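Local coordinates for O-phospho-L-seryl-tRNA:Cys-tRNA synthase (Methanocaldococcus jannaschii DSM 2661, PDB 5X6B), which probably uses pyridoxal phosphate to convert O-phosphoserine attached to its tRNA into cysteine, making Cys-tRNA by an indirect route, at residues B[162-167]-B[181-186]; B[175-180]-B[208-213]; B[54-59]-B[402-407]. All coordinates share one frame; numbering follows the deposited sequence.

Contact 1 of 3, residues B[162-167]-B[181-186]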
loop_
_atom_site.group_PDB
_atom_site.type_symbol
_atom_site.label_atom_id
_atom_site.label_comp_id
_atom_site.label_asym_id
_atom_site.label_seq_id
_atom_site.Cartn_x
_atom_site.Cartn_y
_atom_site.Cartn_z
ATOM N N ALA B 162 -11.140 13.013 -30.617
ATOM C CA ALA B 162 -11.873 14.239 -30.911
ATOM C C ALA B 162 -12.428 14.845 -29.619
ATOM O O ALA B 162 -12.913 14.124 -28.741
ATOM C CB ALA B 162 -12.991 13.965 -31.899
ATOM N N GLU B 163 -12.363 16.168 -29.513
ATOM C CA GLU B 163 -12.759 16.869 -28.295
ATOM C C GLU B 163 -14.157 17.481 -28.373
ATOM O O GLU B 163 -14.484 18.189 -29.325
ATOM C CB GLU B 163 -11.741 17.965 -27.966
ATOM C CG GLU B 163 -10.352 17.440 -27.628
ATOM C CD GLU B 163 -9.315 18.542 -27.523
ATOM O OE1 GLU B 163 -9.571 19.655 -28.029
ATOM O OE2 GLU B 163 -8.244 18.296 -26.931
ATOM N N VAL B 164 -14.974 17.200 -27.362
ATOM C CA VAL B 164 -16.256 17.876 -27.192
ATOM C C VAL B 164 -16.023 19.196 -26.467
ATOM O O VAL B 164 -15.419 19.224 -25.399
ATOM C CB VAL B 164 -17.260 17.019 -26.406
ATOM C CG1 VAL B 164 -18.498 17.829 -26.073
ATOM C CG2 VAL B 164 -17.624 15.772 -27.194
ATOM N N GLY B 165 -16.500 20.288 -27.053
ATOM C CA GLY B 165 -16.149 21.617 -26.590
ATOM C C GLY B 165 -16.973 22.181 -25.446
ATOM O O GLY B 165 -17.808 21.498 -24.849
ATOM N N TYR B 166 -16.728 23.453 -25.155
ATOM C CA TYR B 166 -17.366 24.140 -24.044
ATOM C C TYR B 166 -18.772 24.648 -24.350
ATOM O O TYR B 166 -19.057 25.107 -25.454
ATOM C CB TYR B 166 -16.504 25.322 -23.599
ATOM C CG TYR B 166 -15.158 24.921 -23.053
ATOM C CD1 TYR B 166 -15.028 24.452 -21.751
ATOM C CD2 TYR B 166 -14.016 25.014 -23.836
ATOM C CE1 TYR B 166 -13.798 24.086 -21.247
ATOM C CE2 TYR B 166 -12.780 24.650 -23.339
ATOM C CZ TYR B 166 -12.676 24.188 -22.045
ATOM O OH TYR B 166 -11.443 23.828 -21.551
ATOM N N GLU B 167 -19.639 24.554 -23.350
ATOM C CA GLU B 167 -20.917 25.251 -23.345
ATOM C C GLU B 167 -20.637 26.724 -23.076
ATOM O O GLU B 167 -21.422 27.602 -23.417
ATOM C CB GLU B 167 -21.840 24.653 -22.283
ATOM C CG GLU B 167 -23.244 25.213 -22.240
ATOM C CD GLU B 167 -24.149 24.395 -21.335
ATOM O OE1 GLU B 167 -23.740 23.282 -20.940
ATOM O OE2 GLU B 167 -25.262 24.862 -21.012
ATOM N N LYS B 181 -23.152 14.535 -29.226
ATOM C CA LYS B 181 -23.882 14.031 -30.385
ATOM C C LYS B 181 -23.312 14.570 -31.700
ATOM O O LYS B 181 -23.044 13.800 -32.625
ATOM C CB LYS B 181 -25.373 14.375 -30.280
ATOM C CG LYS B 181 -26.061 14.454 -31.637
ATOM C CD LYS B 181 -27.542 14.110 -31.583
ATOM C CE LYS B 181 -28.037 13.696 -32.967
ATOM N NZ LYS B 181 -29.516 13.533 -33.045
ATOM N N GLU B 182 -23.116 15.884 -31.777
ATOM C CA GLU B 182 -22.652 16.514 -33.016
ATOM C C GLU B 182 -21.273 16.020 -33.435
ATOM O O GLU B 182 -21.024 15.804 -34.619
ATOM C CB GLU B 182 -22.628 18.041 -32.883
ATOM C CG GLU B 182 -23.763 18.616 -32.050
ATOM C CD GLU B 182 -23.605 20.103 -31.774
ATOM O OE1 GLU B 182 -22.624 20.709 -32.262
ATOM O OE2 GLU B 182 -24.467 20.666 -31.064
ATOM N N VAL B 183 -20.385 15.832 -32.463
ATOM C CA VAL B 183 -19.037 15.348 -32.738
ATOM C C VAL B 183 -19.064 13.927 -33.299
ATOM O O VAL B 183 -18.423 13.635 -34.314
ATOM C CB VAL B 183 -18.163 15.387 -31.471
ATOM C CG1 VAL B 183 -16.805 14.761 -31.740
ATOM C CG2 VAL B 183 -18.001 16.820 -30.987
ATOM N N ILE B 184 -19.817 13.054 -32.638
ATOM C CA ILE B 184 -19.978 11.676 -33.088
ATOM C C ILE B 184 -20.525 11.606 -34.514
ATOM O O ILE B 184 -19.962 10.921 -35.370
ATOM C CB ILE B 184 -20.909 10.888 -32.146
ATOM C CG1 ILE B 184 -20.260 10.731 -30.772
ATOM C CG2 ILE B 184 -21.233 9.522 -32.727
ATOM C CD1 ILE B 184 -21.208 10.226 -29.709
ATOM N N ASP B 185 -21.616 12.323 -34.769
ATOM C CA ASP B 185 -22.228 12.336 -36.094
ATOM C C ASP B 185 -21.275 12.932 -37.124
ATOM O O ASP B 185 -21.167 12.428 -38.238
ATOM C CB ASP B 185 -23.547 13.111 -36.074
ATOM C CG ASP B 185 -24.612 12.428 -35.236
ATOM O OD1 ASP B 185 -24.495 11.206 -34.996
ATOM O OD2 ASP B 185 -25.571 13.110 -34.819
ATOM N N ASN B 186 -20.585 14.002 -36.738
ATOM C CA ASN B 186 -19.537 14.598 -37.563
ATOM C C ASN B 186 -18.517 13.546 -37.995
ATOM O O ASN B 186 -18.035 13.557 -39.126
ATOM C CB ASN B 186 -18.847 15.734 -36.794
ATOM C CG ASN B 186 -17.956 16.599 -37.671
ATOM O OD1 ASN B 186 -17.382 16.137 -38.655
ATOM N ND2 ASN B 186 -17.836 17.871 -37.307
#
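Val183 on helix 179-188 spreads its two methyls over Ala162 and Val164, and nearly all that the helix segment contributes here comes from this one residue. With CG1 anti to the backbone N (chi1 175°), the branches part: CG1 comes to 3.9 Å from Ala162 CB, while CG2 lies 4.0 Å from Val164 CG2. The second pair meets at a slant, methyl against methyl. CG2 also lies by the strand backbone, 4.1 Å from Glu163 O, so the valine spans Ala162 and Val164, with Glu163 between them.

Residue size suits the site. Ala162, with a single methyl, probably helps the helix come close, the axes of the two short segments being 8.7 Å apart at closest approach, and Val164, being beta-branched, suits the extended chain. Glu163, whose CB points away from the helix, carries its carboxylate to the other side of the strand, where OE2 makes a weak hydrogen bond to Tyr151 OH. Other residues of the helix widen the apolar patch, Leu187 touching Ala162 and Tyr180 touching Val164, and Val183 also reaches Val141 on the adjoining strand.

The two axes run nearly antiparallel, at 155°. This is the helix of a beta-alpha-beta crossover lying on its sheet: the chain leaves edge strand 160-166, returns through helix 179-188 and enters parallel strand 194-200, as in the large domain of fold-type I pyridoxal-phosphate enzymes.

Contact 2 of 3, residues B[175-180]-B[208-213]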
loop_
_atom_site.group_PDB
_atom_site.type_symbol
_atom_site.label_atom_id
_atom_site.label_comp_id
_atom_site.label_asym_id
_atom_site.label_seq_id
_atom_site.Cartn_x
_atom_site.Cartn_y
_atom_site.Cartn_z
ATOM N N ILE B 175 -18.399 22.166 -19.927
ATOM C CA ILE B 175 -18.516 21.322 -21.110
ATOM C C ILE B 175 -19.945 21.258 -21.652
ATOM O O ILE B 175 -20.901 21.084 -20.894
ATOM C CB ILE B 175 -18.034 19.882 -20.809
ATOM C CG1 ILE B 175 -16.551 19.885 -20.436
ATOM C CG2 ILE B 175 -18.285 18.958 -21.989
ATOM C CD1 ILE B 175 -15.660 20.503 -21.487
ATOM N N ASN B 176 -20.080 21.406 -22.968
ATOM C CA ASN B 176 -21.347 21.166 -23.647
ATOM C C ASN B 176 -21.584 19.665 -23.803
ATOM O O ASN B 176 -21.168 19.063 -24.792
ATOM C CB ASN B 176 -21.357 21.857 -25.015
ATOM C CG ASN B 176 -22.726 21.837 -25.681
ATOM O OD1 ASN B 176 -23.622 21.090 -25.286
ATOM N ND2 ASN B 176 -22.886 22.661 -26.710
ATOM N N LEU B 177 -22.252 19.061 -22.824
ATOM C CA LEU B 177 -22.464 17.616 -22.834
ATOM C C LEU B 177 -23.315 17.176 -24.024
ATOM O O LEU B 177 -23.165 16.066 -24.535
ATOM C CB LEU B 177 -23.111 17.155 -21.522
ATOM C CG LEU B 177 -22.259 17.348 -20.264
ATOM C CD1 LEU B 177 -22.908 16.710 -19.040
ATOM C CD2 LEU B 177 -20.858 16.803 -20.477
ATOM N N GLU B 178 -24.201 18.058 -24.469
ATOM C CA GLU B 178 -25.062 17.764 -25.606
ATOM C C GLU B 178 -24.254 17.778 -26.898
ATOM O O GLU B 178 -24.666 17.203 -27.906
ATOM C CB GLU B 178 -26.217 18.766 -25.678
ATOM C CG GLU B 178 -27.135 18.752 -24.451
ATOM C CD GLU B 178 -26.573 19.525 -23.265
ATOM O OE1 GLU B 178 -25.517 20.175 -23.413
ATOM O OE2 GLU B 178 -27.188 19.478 -22.179
ATOM N N GLY B 179 -23.091 18.423 -26.853
ATOM C CA GLY B 179 -22.204 18.500 -27.999
ATOM C C GLY B 179 -21.561 17.173 -28.369
ATOM O O GLY B 179 -20.909 17.062 -29.408
ATOM N N TYR B 180 -21.739 16.168 -27.518
ATOM C CA TYR B 180 -21.218 14.835 -27.795
ATOM C C TYR B 180 -21.865 14.254 -29.042
ATOM O O TYR B 180 -21.206 13.570 -29.824
ATOM C CB TYR B 180 -21.446 13.899 -26.603
ATOM C CG TYR B 180 -20.284 13.843 -25.637
ATOM C CD1 TYR B 180 -19.252 12.931 -25.813
ATOM C CD2 TYR B 180 -20.221 14.702 -24.548
ATOM C CE1 TYR B 180 -18.186 12.875 -24.930
ATOM C CE2 TYR B 180 -19.163 14.655 -23.659
ATOM C CZ TYR B 180 -18.149 13.741 -23.855
ATOM O OH TYR B 180 -17.096 13.699 -22.971
ATOM N N ASN B 208 -14.951 20.994 -12.209
ATOM C CA ASN B 208 -16.360 21.051 -12.578
ATOM C C ASN B 208 -16.988 19.668 -12.628
ATOM O O ASN B 208 -16.491 18.774 -13.309
ATOM C CB ASN B 208 -16.539 21.735 -13.934
ATOM C CG ASN B 208 -16.218 23.208 -13.891
ATOM O OD1 ASN B 208 -16.357 23.855 -12.851
ATOM N ND2 ASN B 208 -15.784 23.751 -15.024
ATOM N N LEU B 209 -18.085 19.499 -11.902
ATOM C CA LEU B 209 -18.871 18.278 -11.983
ATOM C C LEU B 209 -19.689 18.289 -13.282
ATOM O O LEU B 209 -19.999 19.355 -13.822
ATOM C CB LEU B 209 -19.775 18.154 -10.754
ATOM C CG LEU B 209 -20.657 16.916 -10.591
ATOM C CD1 LEU B 209 -19.830 15.642 -10.668
ATOM C CD2 LEU B 209 -21.395 16.998 -9.273
ATOM N N ASN B 210 -20.018 17.108 -13.792
ATOM C CA ASN B 210 -20.774 17.003 -15.033
ATOM C C ASN B 210 -21.919 16.005 -14.902
ATOM O O ASN B 210 -21.781 14.977 -14.241
ATOM C CB ASN B 210 -19.848 16.603 -16.187
ATOM C CG ASN B 210 -18.821 17.675 -16.515
ATOM O OD1 ASN B 210 -17.623 17.492 -16.300
ATOM N ND2 ASN B 210 -19.285 18.795 -17.059
ATOM N N ASP B 211 -23.054 16.310 -15.524
ATOM C CA ASP B 211 -24.204 15.409 -15.484
ATOM C C ASP B 211 -23.961 14.194 -16.377
ATOM O O ASP B 211 -24.324 14.192 -17.553
ATOM C CB ASP B 211 -25.481 16.139 -15.909
ATOM C CG ASP B 211 -26.733 15.325 -15.643
ATOM O OD1 ASP B 211 -26.637 14.297 -14.944
ATOM O OD2 ASP B 211 -27.815 15.716 -16.129
ATOM N N ALA B 212 -23.353 13.162 -15.801
ATOM C CA ALA B 212 -22.914 11.989 -16.556
ATOM C C ALA B 212 -24.054 11.253 -17.257
ATOM O O ALA B 212 -23.833 10.582 -18.264
ATOM C CB ALA B 212 -22.166 11.025 -15.632
ATOM N N LYS B 213 -25.265 11.371 -16.721
ATOM C CA LYS B 213 -26.401 10.624 -17.250
ATOM C C LYS B 213 -26.722 11.041 -18.679
ATOM O O LYS B 213 -27.115 10.216 -19.503
ATOM C CB LYS B 213 -27.636 10.811 -16.366
ATOM C CG LYS B 213 -28.791 9.893 -16.736
ATOM C CD LYS B 213 -29.920 9.973 -15.723
ATOM C CE LYS B 213 -31.004 8.952 -16.023
ATOM N NZ LYS B 213 -32.093 8.983 -15.007
#
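Leu177 reaches across to Asn210 and Asp211, and its packing makes up most of the contact. Extended from the backbone (chi2 -173°), the side chain puts CD1 4.2 Å from Asn210 CB and 4.1 Å from Asp211 CB, against the peptide backbone of Asp211. A leucine fits because the same side chain also touches Leu199 and Val215 in the buried interior. Ile175 adds a second apolar surface, packing beside the Asn210 side chain.

No hydrogen bond joins the two segments; those within 175-180 shape its own turn. Asn176 opens a type I turn closed by the bond from Gly179 N to Asn176 O, 2.9 Å long; its side chain makes a weak capping bond, Asn176 OD1 accepting from Gly179 N at 3.1 Å. An asparagine suits this place because its short side chain can fold back to accept from Gly179 N in the turn that leads into the helix. Asp211 centres an inverse gamma turn. Asn208 bonds to other parts of the fold, through ND2 to Thr172 O and through OD1 to Ile341 N.

The arrangement is characteristic of an alpha/beta domain, where connections between parallel strands pack together as they lead into helices 179-188 and 212-221.

Contact 3 of 3, residues B[54-59]-B[402-407]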
loop_
_atom_site.group_PDB
_atom_site.type_symbol
_atom_site.label_atom_id
_atom_site.label_comp_id
_atom_site.label_asym_id
_atom_site.label_seq_id
_atom_site.Cartn_x
_atom_site.Cartn_y
_atom_site.Cartn_z
ATOM N N GLU B 54 4.979 18.683 8.780
ATOM C CA GLU B 54 5.244 20.048 9.199
ATOM C C GLU B 54 4.442 21.049 8.373
ATOM O O GLU B 54 4.510 22.256 8.601
ATOM C CB GLU B 54 6.738 20.347 9.086
ATOM C CG GLU B 54 7.612 19.296 9.741
ATOM C CD GLU B 54 8.764 19.901 10.509
ATOM O OE1 GLU B 54 9.049 21.101 10.309
ATOM O OE2 GLU B 54 9.383 19.176 11.317
ATOM N N PHE B 55 3.682 20.545 7.409
ATOM C CA PHE B 55 2.951 21.415 6.501
ATOM C C PHE B 55 1.530 20.941 6.257
ATOM O O PHE B 55 1.238 19.746 6.329
ATOM C CB PHE B 55 3.677 21.521 5.158
ATOM C CG PHE B 55 4.978 22.262 5.222
ATOM C CD1 PHE B 55 5.005 23.643 5.158
ATOM C CD2 PHE B 55 6.174 21.580 5.332
ATOM C CE1 PHE B 55 6.202 24.334 5.214
ATOM C CE2 PHE B 55 7.373 22.264 5.386
ATOM C CZ PHE B 55 7.387 23.644 5.326
ATOM N N ILE B 56 0.650 21.893 5.977
ATOM C CA ILE B 56 -0.632 21.583 5.372
ATOM C C ILE B 56 -0.422 21.559 3.863
ATOM O O ILE B 56 0.083 22.526 3.280
ATOM C CB ILE B 56 -1.722 22.608 5.736
ATOM C CG1 ILE B 56 -1.971 22.618 7.244
ATOM C CG2 ILE B 56 -3.009 22.302 4.993
ATOM C CD1 ILE B 56 -2.976 23.656 7.678
ATOM N N ASN B 57 -0.785 20.446 3.238
ATOM C CA ASN B 57 -0.662 20.312 1.796
ATOM C C ASN B 57 -1.974 20.675 1.117
ATOM O O ASN B 57 -3.001 20.037 1.358
ATOM C CB ASN B 57 -0.244 18.887 1.419
ATOM C CG ASN B 57 0.253 18.786 -0.008
ATOM O OD1 ASN B 57 -0.049 19.636 -0.845
ATOM N ND2 ASN B 57 1.017 17.740 -0.295
ATOM N N LEU B 58 -1.933 21.695 0.265
ATOM C CA LEU B 58 -3.133 22.173 -0.414
ATOM C C LEU B 58 -3.288 21.609 -1.825
ATOM O O LEU B 58 -4.233 21.962 -2.532
ATOM C CB LEU B 58 -3.130 23.701 -0.474
ATOM C CG LEU B 58 -3.261 24.426 0.867
ATOM C CD1 LEU B 58 -3.287 25.932 0.661
ATOM C CD2 LEU B 58 -4.502 23.955 1.618
ATOM N N ASN B 59 -2.366 20.741 -2.234
ATOM C CA ASN B 59 -2.412 20.146 -3.570
ATOM C C ASN B 59 -3.629 19.237 -3.746
ATOM O O ASN B 59 -3.777 18.242 -3.037
ATOM C CB ASN B 59 -1.126 19.368 -3.842
ATOM C CG ASN B 59 -0.919 19.075 -5.312
ATOM O OD1 ASN B 59 -1.876 18.859 -6.059
ATOM N ND2 ASN B 59 0.338 19.068 -5.737
ATOM N N VAL B 402 -8.745 24.656 8.108
ATOM C CA VAL B 402 -9.354 25.471 7.067
ATOM C C VAL B 402 -9.274 26.963 7.415
ATOM O O VAL B 402 -8.855 27.774 6.586
ATOM C CB VAL B 402 -10.824 25.066 6.830
ATOM C CG1 VAL B 402 -11.464 25.961 5.779
ATOM C CG2 VAL B 402 -10.913 23.598 6.418
ATOM N N GLU B 403 -9.662 27.322 8.640
ATOM C CA GLU B 403 -9.569 28.716 9.082
ATOM C C GLU B 403 -8.128 29.206 9.045
ATOM O O GLU B 403 -7.856 30.331 8.621
ATOM C CB GLU B 403 -10.108 28.905 10.500
ATOM C CG GLU B 403 -11.558 28.555 10.746
ATOM C CD GLU B 403 -11.973 28.938 12.159
ATOM O OE1 GLU B 403 -11.535 30.015 12.624
ATOM O OE2 GLU B 403 -12.693 28.153 12.820
ATOM N N TYR B 404 -7.212 28.362 9.510
ATOM C CA TYR B 404 -5.798 28.710 9.534
ATOM C C TYR B 404 -5.307 29.106 8.147
ATOM O O TYR B 404 -4.695 30.164 7.974
ATOM C CB TYR B 404 -4.964 27.547 10.065
ATOM C CG TYR B 404 -3.489 27.860 10.138
ATOM C CD1 TYR B 404 -2.945 28.455 11.266
ATOM C CD2 TYR B 404 -2.643 27.580 9.071
ATOM C CE1 TYR B 404 -1.603 28.756 11.339
ATOM C CE2 TYR B 404 -1.299 27.880 9.131
ATOM C CZ TYR B 404 -0.782 28.466 10.270
ATOM O OH TYR B 404 0.558 28.768 10.345
ATOM N N VAL B 405 -5.579 28.246 7.166
ATOM C CA VAL B 405 -5.155 28.474 5.791
ATOM C C VAL B 405 -5.703 29.787 5.236
ATOM O O VAL B 405 -4.957 30.584 4.656
ATOM C CB VAL B 405 -5.602 27.325 4.873
ATOM C CG1 VAL B 405 -5.299 27.661 3.420
ATOM C CG2 VAL B 405 -4.931 26.019 5.289
ATOM N N VAL B 406 -7.005 30.003 5.420
ATOM C CA VAL B 406 -7.664 31.213 4.935
ATOM C C VAL B 406 -7.060 32.470 5.552
ATOM O O VAL B 406 -6.706 33.410 4.836
ATOM C CB VAL B 406 -9.173 31.188 5.228
ATOM C CG1 VAL B 406 -9.777 32.555 4.992
ATOM C CG2 VAL B 406 -9.863 30.141 4.368
ATOM N N ASN B 407 -6.939 32.483 6.878
ATOM C CA ASN B 407 -6.340 33.619 7.569
ATOM C C ASN B 407 -4.907 33.842 7.114
ATOM O O ASN B 407 -4.454 34.980 6.982
ATOM C CB ASN B 407 -6.387 33.417 9.087
ATOM C CG ASN B 407 -7.802 33.456 9.633
ATOM O OD1 ASN B 407 -8.693 34.071 9.041
ATOM N ND2 ASN B 407 -8.017 32.798 10.768
#
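The ring of Tyr404 meets Ile56 slantwise, Ile56 CD1 lying 4.2 Å from Tyr404 CD2. The phenol suits a partly covered site: its ring packs on Ile56 and on Ile379, and its OH makes a hydrogen bond to Arg377 O. Another flat group, the amide of Asn57, takes no part in the packing on the helix. Its OD1 accepts from Asn59 N at 2.9 Å in a fairly straight bond (163°), with the donor tilted from the carbonyl plane. This is an Asx turn, and it helps hold the amide in place where the chain turns after the strand. Asn59 then takes the N-cap position of the helix that follows, its OD1 accepting from Ile61 N.

The apolar core is Val405, set between Ile56 and Leu58. CG1 of the valine, anti to its own N (chi1 173°), comes to 3.8 Å from Leu58 CD1, the two side chains passing in opposite directions. CG2 is given to the isoleucine, 3.9 Å from Ile56 CD1. Ile56 can serve both helix residues because its CG1 arm is stretched out (chi2 177°), carrying CD1 to the tyrosine and the valine alike. Cutting Val405 back to an alanine removes both methyls and would probably leave Leu58 CD1 and Ile56 CD1 facing a gap between strand and helix.

Strand 56-57 pairs in parallel with strand 379-380, and Leu58 is further bonded through its backbone to Gly380 and Ser393. Helix 399-415 covers this small sheet with Tyr404 and Val405, while Val402 and Val406 pack against helix 317-331; another protein chain of the assembly touches Ile56 and Tyr404.

From the N terminus the chain first passes residues 54-59, whose partner comes only near the end, at 402-407; contact 3 thus closes a loop of 342 residues that holds the other two. Within it, 162-167 comes next, then 175-180, then 181-186, then 208-213, so contacts 1 and 2 cross, sharing helix 179-188. These two also touch directly, with a probable hydrogen bond from Asn176 N to Gly165 O, and they tie the edge strand, the crossover helix and the next connection of the seven-stranded sheet together. Contact 3 stands apart, its centre about 39 Å from that of contact 1, and joins the N-terminal part of the chain to the C-terminal helix.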